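Local atomic coordinates of YceI-like domain protein (Burkholderia cenocepacia BC7, PDB entry 5IXH), a protein that is a lipocalin-like beta-barrel protein that holds a long polyprenyl diphosphate and probably captures antibiotics outside the bacterial cell. Residues A[8-14]-A[153-159]. Sequence-based numbering, arbitrary orientation.
With OTP ((2E,6E,10E,14E,18E,22E,26E)-3,7,11,15,19,23,27,31-octamethyldotriaconta-2,6,10,14,18,22,26,30-octaenyl trihydrogen diphosphate), chain C.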
loop_
_atom_site.group_PDB
_atom_site.type_symbol
_atom_site.label_atom_id
_atom_site.label_comp_id
_atom_site.label_asym_id
_atom_site.label_seq_id
_atom_site.Cartn_x
_atom_site.Cartn_y
_atom_site.Cartn_z
ATOM N N LYS A 8 -2.473 2.731 -15.251
ATOM C CA LYS A 8 -1.374 3.687 -15.171
ATOM C C LYS A 8 -0.729 3.706 -13.787
ATOM O O LYS A 8 0.359 4.232 -13.616
ATOM C CB LYS A 8 -1.871 5.090 -15.531
ATOM C CG LYS A 8 -2.211 5.243 -17.002
ATOM C CD LYS A 8 -2.782 6.618 -17.307
ATOM C CE LYS A 8 -3.001 6.772 -18.811
ATOM N NZ LYS A 8 -3.558 8.110 -19.146
ATOM N N SER A 9 -1.410 3.087 -12.820
ATOM C CA SER A 9 -1.037 3.162 -11.408
ATOM C C SER A 9 -0.418 1.844 -10.962
ATOM O O SER A 9 -0.569 0.796 -11.622
ATOM C CB SER A 9 -2.275 3.462 -10.576
ATOM O OG SER A 9 -2.790 4.747 -10.898
ATOM N N LYS A 10 0.272 1.892 -9.832
ATOM C CA LYS A 10 0.939 0.714 -9.312
ATOM C C LYS A 10 0.981 0.773 -7.812
ATOM O O LYS A 10 1.239 1.826 -7.220
ATOM C CB LYS A 10 2.376 0.648 -9.842
ATOM C CG LYS A 10 3.077 -0.688 -9.600
ATOM C CD LYS A 10 4.593 -0.539 -9.627
ATOM C CE LYS A 10 5.285 -1.882 -9.800
ATOM N NZ LYS A 10 6.755 -1.795 -9.555
ATOM N N VAL A 11 0.708 -0.361 -7.183
ATOM C CA VAL A 11 0.911 -0.525 -5.756
ATOM C C VAL A 11 1.703 -1.813 -5.583
ATOM O O VAL A 11 1.306 -2.862 -6.089
ATOM C CB VAL A 11 -0.407 -0.637 -4.996
ATOM C CG1 VAL A 11 -0.148 -0.813 -3.490
ATOM C CG2 VAL A 11 -1.253 0.609 -5.216
ATOM N N SER A 12 2.820 -1.712 -4.875
ATOM C CA SER A 12 3.709 -2.846 -4.686
ATOM C C SER A 12 4.192 -2.915 -3.252
ATOM O O SER A 12 4.009 -1.976 -2.475
ATOM C CB SER A 12 4.896 -2.786 -5.651
ATOM O OG SER A 12 5.750 -1.705 -5.374
ATOM N N ALA A 13 4.771 -4.057 -2.900
ATOM C CA ALA A 13 5.336 -4.268 -1.580
ATOM C C ALA A 13 6.697 -4.927 -1.747
ATOM O O ALA A 13 6.850 -5.879 -2.513
ATOM C CB ALA A 13 4.441 -5.112 -0.731
ATOM N N VAL A 14 7.684 -4.340 -1.073
ATOM C CA VAL A 14 9.049 -4.832 -1.130
ATOM C C VAL A 14 9.409 -5.418 0.221
ATOM O O VAL A 14 9.340 -4.717 1.240
ATOM C CB VAL A 14 10.033 -3.708 -1.444
ATOM C CG1 VAL A 14 11.424 -4.271 -1.558
ATOM C CG2 VAL A 14 9.634 -2.989 -2.730
ATOM N N GLN A 153 8.122 -2.453 2.684
ATOM C CA GLN A 153 7.876 -1.134 2.135
ATOM C C GLN A 153 6.747 -1.202 1.114
ATOM O O GLN A 153 6.836 -1.917 0.111
ATOM C CB GLN A 153 9.134 -0.576 1.474
ATOM C CG GLN A 153 10.275 -0.349 2.432
ATOM C CD GLN A 153 11.508 0.181 1.739
ATOM O OE1 GLN A 153 11.581 0.204 0.510
ATOM N NE2 GLN A 153 12.489 0.614 2.525
ATOM N N ILE A 154 5.684 -0.458 1.373
ATOM C CA ILE A 154 4.557 -0.368 0.449
ATOM C C ILE A 154 4.784 0.851 -0.444
ATOM O O ILE A 154 4.825 1.975 0.036
ATOM C CB ILE A 154 3.220 -0.191 1.201
ATOM C CG1 ILE A 154 2.974 -1.369 2.158
ATOM C CG2 ILE A 154 2.070 -0.038 0.175
ATOM C CD1 ILE A 154 1.789 -1.193 3.074
ATOM N N LYS A 155 4.958 0.629 -1.731
ATOM C CA LYS A 155 5.231 1.709 -2.671
ATOM C C LYS A 155 4.027 1.921 -3.554
ATOM O O LYS A 155 3.400 0.975 -4.000
ATOM C CB LYS A 155 6.448 1.361 -3.529
ATOM C CG LYS A 155 7.679 0.962 -2.743
ATOM C CD LYS A 155 8.966 1.196 -3.532
ATOM C CE LYS A 155 8.899 0.633 -4.951
ATOM N NZ LYS A 155 8.661 -0.834 -4.974
ATOM N N PHE A 156 3.698 3.174 -3.818
ATOM C CA PHE A 156 2.593 3.454 -4.704
ATOM C C PHE A 156 2.897 4.612 -5.634
ATOM O O PHE A 156 3.616 5.558 -5.300
ATOM C CB PHE A 156 1.327 3.739 -3.898
ATOM C CG PHE A 156 1.509 4.801 -2.858
ATOM C CD1 PHE A 156 1.304 6.135 -3.158
ATOM C CD2 PHE A 156 1.925 4.461 -1.581
ATOM C CE1 PHE A 156 1.472 7.103 -2.186
ATOM C CE2 PHE A 156 2.103 5.420 -0.613
ATOM C CZ PHE A 156 1.887 6.744 -0.921
ATOM N N HIS A 157 2.303 4.497 -6.815
ATOM C CA HIS A 157 2.340 5.497 -7.865
ATOM C C HIS A 157 0.911 5.565 -8.377
ATOM O O HIS A 157 0.492 4.674 -9.116
ATOM C CB HIS A 157 3.297 5.061 -8.976
ATOM C CG HIS A 157 3.308 5.968 -10.169
ATOM N ND1 HIS A 157 4.014 7.149 -10.197
ATOM C CD2 HIS A 157 2.749 5.836 -11.398
ATOM C CE1 HIS A 157 3.862 7.726 -11.377
ATOM N NE2 HIS A 157 3.099 6.951 -12.126
ATOM N N LEU A 158 0.144 6.571 -7.963
ATOM C CA LEU A 158 -1.251 6.707 -8.362
ATOM C C LEU A 158 -1.374 7.826 -9.368
ATOM O O LEU A 158 -0.907 8.944 -9.114
ATOM C CB LEU A 158 -2.146 7.031 -7.166
ATOM C CG LEU A 158 -2.370 6.002 -6.068
ATOM C CD1 LEU A 158 -1.095 5.690 -5.345
ATOM C CD2 LEU A 158 -3.398 6.553 -5.101
ATOM N N VAL A 159 -1.999 7.541 -10.500
ATOM C CA VAL A 159 -2.212 8.512 -11.558
ATOM C C VAL A 159 -3.700 8.765 -11.658
ATOM O O VAL A 159 -4.477 7.822 -11.847
ATOM C CB VAL A 159 -1.696 7.985 -12.905
ATOM C CG1 VAL A 159 -1.934 9.010 -14.013
ATOM C CG2 VAL A 159 -0.228 7.630 -12.818
HETATM O O7 OTP C . 15.469 -19.225 0.279
HETATM P P2 OTP C . 14.288 -18.854 1.153
HETATM O O5 OTP C . 13.795 -20.078 1.891
HETATM O O6 OTP C . 14.702 -17.794 2.151
HETATM O O4 OTP C . 13.116 -18.279 0.251
HETATM P P1 OTP C . 11.619 -18.071 0.740
HETATM O O2 OTP C . 10.847 -19.363 0.594
HETATM O O3 OTP C . 11.599 -17.624 2.186
HETATM O O1 OTP C . 10.964 -16.963 -0.190
HETATM C C40 OTP C . 10.339 -15.806 0.342
HETATM C C39 OTP C . 9.574 -15.241 -0.850
HETATM C C37 OTP C . 8.860 -14.078 -0.820
HETATM C C38 OTP C . 8.168 -13.700 -2.129
HETATM C C36 OTP C . 8.719 -13.181 0.431
HETATM C C35 OTP C . 7.227 -12.836 0.618
HETATM C C34 OTP C . 7.029 -11.458 1.276
HETATM C C32 OTP C . 5.803 -10.840 1.174
HETATM C C33 OTP C . 4.643 -11.498 0.416
HETATM C C31 OTP C . 5.582 -9.466 1.830
HETATM C C30 OTP C . 4.286 -9.498 2.667
HETATM C C29 OTP C . 3.476 -8.283 2.203
HETATM C C27 OTP C . 3.004 -7.332 3.074
HETATM C C28 OTP C . 3.201 -7.366 4.591
HETATM C C26 OTP C . 2.240 -6.170 2.436
HETATM C C25 OTP C . 0.967 -5.838 3.225
HETATM C C24 OTP C . 0.469 -4.656 2.385
HETATM C C22 OTP C . -0.742 -4.671 1.749
HETATM C C23 OTP C . -1.729 -5.840 1.839
HETATM C C21 OTP C . -1.096 -3.427 0.937
HETATM C C20 OTP C . -1.953 -2.570 1.869
HETATM C C19 OTP C . -1.864 -1.144 1.315
HETATM C C17 OTP C . -2.991 -0.374 1.120
HETATM C C18 OTP C . -4.378 -0.922 1.461
HETATM C C16 OTP C . -2.901 1.062 0.573
HETATM C C15 OTP C . -1.476 1.444 0.132
HETATM C C14 OTP C . -1.430 2.972 -0.029
HETATM C C12 OTP C . -1.221 3.780 1.067
HETATM C C13 OTP C . -1.000 3.232 2.481
HETATM C C11 OTP C . -1.179 5.308 0.910
HETATM C C10 OTP C . -1.982 5.792 -0.303
HETATM C C9 OTP C . -2.088 7.313 -0.103
HETATM C C7 OTP C . -2.957 8.074 -0.841
HETATM C C8 OTP C . -3.859 7.434 -1.898
HETATM C C6 OTP C . -2.995 9.587 -0.555
HETATM C C5 OTP C . -2.998 10.382 -1.863
HETATM C C4 OTP C . -2.462 11.774 -1.479
HETATM C C2 OTP C . -3.233 12.910 -1.382
HETATM C C3 OTP C . -2.523 14.204 -0.986
HETATM C C1 OTP C . -4.740 12.933 -1.653
#
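Lys10, Ser12 and Val14 pair with His157, Lys155 and Gln153 through two backbone hydrogen bonds each, such as Val14 N to Gln153 O at 2.8 Å. Between them, Val11 lies opposite Phe156 and Ala13 opposite Ile154 as non-hydrogen-bonded pairs, their side chains on the lumen side. One further bond continues the ladder beyond Lys10: Val159 N gives a nearly straight bond (173°) to Ser9 OG, 2.9 Å away, in place of Lys8 O, the acceptor that the antiparallel register would supply. These strands, 162° apart in direction, join the N- and C-terminal ends of the chain and so close the lipocalin-like barrel of the YceI family. Ala13, Ile154, Phe156 and Leu158 line its lumen around the octaprenyl chain. A chi1 of 53° turns the Phe156 ring away from strand 10-14 toward the lipid; OTP C10 lies over the centre of one ring face, 4.0 Å from its plane, while Leu158 CD2 meets OTP C8 at 3.4 Å. On the other face of the sheet, Lys155 bends at chi3 and chi4, which brings its NZ to 3.1 Å from Ser12 OG. Glu23 on the adjoining strand is salt-bridged to Lys155 and hydrogen-bonded to Ser12; Asp125 holds His157 ND1, and Asp5 O holds Ser9 OG.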